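Local coordinates for cellulose hydrolase (Bacillus licheniformis, PDB 4YZT), which hydrolyses internal beta-1,4-glucosidic bonds of cellulose as a tri-modular family 5 endoglucanase, at residues Tyr272-Ala277 and Asn308-Arg313. Residues are numbered along the deposited sequence; the frame is centred on the assembly and turned at random.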
loop_
_atom_site.group_PDB
_atom_site.type_symbol
_atom_site.label_atom_id
_atom_site.label_comp_id
_atom_site.label_asym_id
_atom_site.label_seq_id
_atom_site.Cartn_x
_atom_site.Cartn_y
_atom_site.Cartn_z
ATOM N N TYR A 272 1.864 5.578 1.581
ATOM C CA TYR A 272 1.396 5.428 0.207
ATOM C C TYR A 272 1.460 3.943 -0.136
ATOM O O TYR A 272 2.135 3.161 0.556
ATOM C CB TYR A 272 2.246 6.234 -0.796
ATOM C CG TYR A 272 3.551 5.546 -1.092
ATOM C CD1 TYR A 272 3.684 4.688 -2.189
ATOM C CD2 TYR A 272 4.641 5.706 -0.247
ATOM C CE1 TYR A 272 4.880 4.016 -2.437
ATOM C CE2 TYR A 272 5.845 5.051 -0.491
ATOM C CZ TYR A 272 5.950 4.197 -1.578
ATOM O OH TYR A 272 7.137 3.540 -1.801
ATOM N N GLY A 273 0.790 3.559 -1.219
ATOM C CA GLY A 273 0.930 2.211 -1.733
ATOM C C GLY A 273 -0.397 1.601 -2.126
ATOM O O GLY A 273 -1.460 2.162 -1.857
ATOM N N THR A 274 -0.350 0.438 -2.768
ATOM C CA THR A 274 -1.596 -0.220 -3.133
ATOM C C THR A 274 -2.101 -1.012 -1.939
ATOM O O THR A 274 -1.339 -1.340 -1.022
ATOM C CB THR A 274 -1.445 -1.133 -4.384
ATOM O OG1 THR A 274 -0.321 -2.012 -4.231
ATOM C CG2 THR A 274 -1.236 -0.273 -5.620
ATOM N N LEU A 275 -3.400 -1.283 -1.956
ATOM C CA LEU A 275 -4.112 -1.875 -0.836
ATOM C C LEU A 275 -4.975 -3.015 -1.352
ATOM O O LEU A 275 -6.166 -3.091 -1.046
ATOM C CB LEU A 275 -4.985 -0.829 -0.121
ATOM C CG LEU A 275 -4.304 0.436 0.432
ATOM C CD1 LEU A 275 -5.350 1.381 1.042
ATOM C CD2 LEU A 275 -3.212 0.087 1.450
ATOM N N GLY A 276 -4.381 -3.883 -2.165
ATOM C CA GLY A 276 -5.122 -5.013 -2.696
ATOM C C GLY A 276 -5.136 -5.121 -4.210
ATOM O O GLY A 276 -5.371 -6.206 -4.743
ATOM N N ALA A 277 -4.897 -4.006 -4.903
ATOM C CA ALA A 277 -4.749 -4.029 -6.358
ATOM C C ALA A 277 -3.759 -5.127 -6.737
ATOM O O ALA A 277 -2.672 -5.185 -6.158
ATOM C CB ALA A 277 -4.268 -2.662 -6.871
ATOM N N ASN A 308 0.305 -7.970 5.103
ATOM C CA ASN A 308 -0.340 -8.842 4.134
ATOM C C ASN A 308 -0.019 -8.507 2.688
ATOM O O ASN A 308 -0.081 -9.393 1.825
ATOM C CB ASN A 308 -1.862 -8.808 4.313
ATOM C CG ASN A 308 -2.321 -9.591 5.512
ATOM O OD1 ASN A 308 -1.663 -10.544 5.935
ATOM N ND2 ASN A 308 -3.466 -9.201 6.071
ATOM N N ASP A 309 0.302 -7.244 2.413
ATOM C CA ASP A 309 0.328 -6.764 1.032
ATOM C C ASP A 309 1.711 -6.820 0.392
ATOM O O ASP A 309 1.797 -7.016 -0.808
ATOM C CB ASP A 309 -0.190 -5.307 0.942
ATOM C CG ASP A 309 -1.684 -5.191 1.153
ATOM O OD1 ASP A 309 -2.390 -6.203 0.939
ATOM O OD2 ASP A 309 -2.183 -4.112 1.560
ATOM N N GLN A 310 2.785 -6.698 1.173
ATOM C CA GLN A 310 4.122 -6.704 0.571
ATOM C C GLN A 310 5.039 -7.720 1.240
ATOM O O GLN A 310 5.092 -8.868 0.823
ATOM C CB GLN A 310 4.734 -5.302 0.624
ATOM C CG GLN A 310 3.833 -4.168 0.085
ATOM C CD GLN A 310 3.437 -4.332 -1.378
ATOM O OE1 GLN A 310 3.983 -5.167 -2.108
ATOM N NE2 GLN A 310 2.463 -3.536 -1.811
ATOM N N PHE A 311 5.765 -7.311 2.273
ATOM C CA PHE A 311 6.735 -8.215 2.891
ATOM C C PHE A 311 6.090 -9.290 3.780
ATOM O O PHE A 311 5.377 -8.985 4.742
ATOM C CB PHE A 311 7.753 -7.426 3.708
ATOM C CG PHE A 311 8.843 -8.282 4.288
ATOM C CD1 PHE A 311 9.719 -8.953 3.450
ATOM C CD2 PHE A 311 9.001 -8.409 5.664
ATOM C CE1 PHE A 311 10.735 -9.756 3.961
ATOM C CE2 PHE A 311 10.016 -9.205 6.189
ATOM C CZ PHE A 311 10.877 -9.881 5.339
ATOM N N ASP A 312 6.371 -10.557 3.466
ATOM C CA ASP A 312 5.905 -11.683 4.278
ATOM C C ASP A 312 6.925 -11.940 5.380
ATOM O O ASP A 312 7.964 -12.553 5.137
ATOM C CB ASP A 312 5.713 -12.934 3.406
ATOM C CG ASP A 312 5.135 -14.136 4.175
ATOM O OD1 ASP A 312 5.310 -14.249 5.407
ATOM O OD2 ASP A 312 4.519 -15.006 3.518
ATOM N N ARG A 313 6.625 -11.469 6.586
ATOM C CA ARG A 313 7.558 -11.549 7.710
ATOM C C ARG A 313 7.876 -12.973 8.153
ATOM O O ARG A 313 8.986 -13.238 8.611
ATOM C CB ARG A 313 7.006 -10.763 8.908
ATOM C CG ARG A 313 6.730 -9.291 8.582
ATOM C CD ARG A 313 6.057 -8.574 9.758
ATOM N NE ARG A 313 5.467 -7.298 9.351
ATOM C CZ ARG A 313 4.744 -6.537 10.165
ATOM N NH1 ARG A 313 4.540 -6.930 11.418
ATOM N NH2 ARG A 313 4.229 -5.397 9.727
HETATM O O HOH W 1 1.393 -1.357 -0.329
#
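The backbones of 272-277 and 308-313 come closest at Gly-276 and Asp-309, with 6.8 Å between their CA atoms, and no direct hydrogen bond joins them; side chains from 308-313 and one water span the gap. Asp-309 reaches across with a single carboxylate oxygen, OD2, which makes a van der Waals contact of 3.8 Å with CA of Leu-275. OD2 also lies 3.9 Å from O of Thr-274, but both are acceptors and do not bond. The CB of Asp-309 points toward 272-277, and chi1 of -72° sets CG beside its own backbone N, anti to the carbonyl carbon. A water carries the polar link, donating to O of Thr-274 at 2.8 Å and accepting from NE2 of Gln-310, also at 2.8 Å. The Gln-310 chain bends at chi2 (-60°), and its amide NE2 faces this water. The side chains of Gln-310 and Thr-274 cross at about a right angle, NE2 staying 4.0 Å from OG1 without a hydrogen bond. In the (beta/alpha)8 barrel of the family 5 catalytic module, 272-277 runs from the end of strand 267-272 into the loop after it, and 308-313 lies beyond strand 299-303 and enters the short strand 311-312, both on the substrate-binding side. Leu-275 belongs to the glycan pocket: its side chain, whose CB points away from 308-313, touches a bound glucose unit. Thr-274 also touches Lys-283 and His-287 of helix 280-296, while Gln-310 touches Trp-303 and Asp-305. Gly-276 turns the chain at a positive phi of 124°.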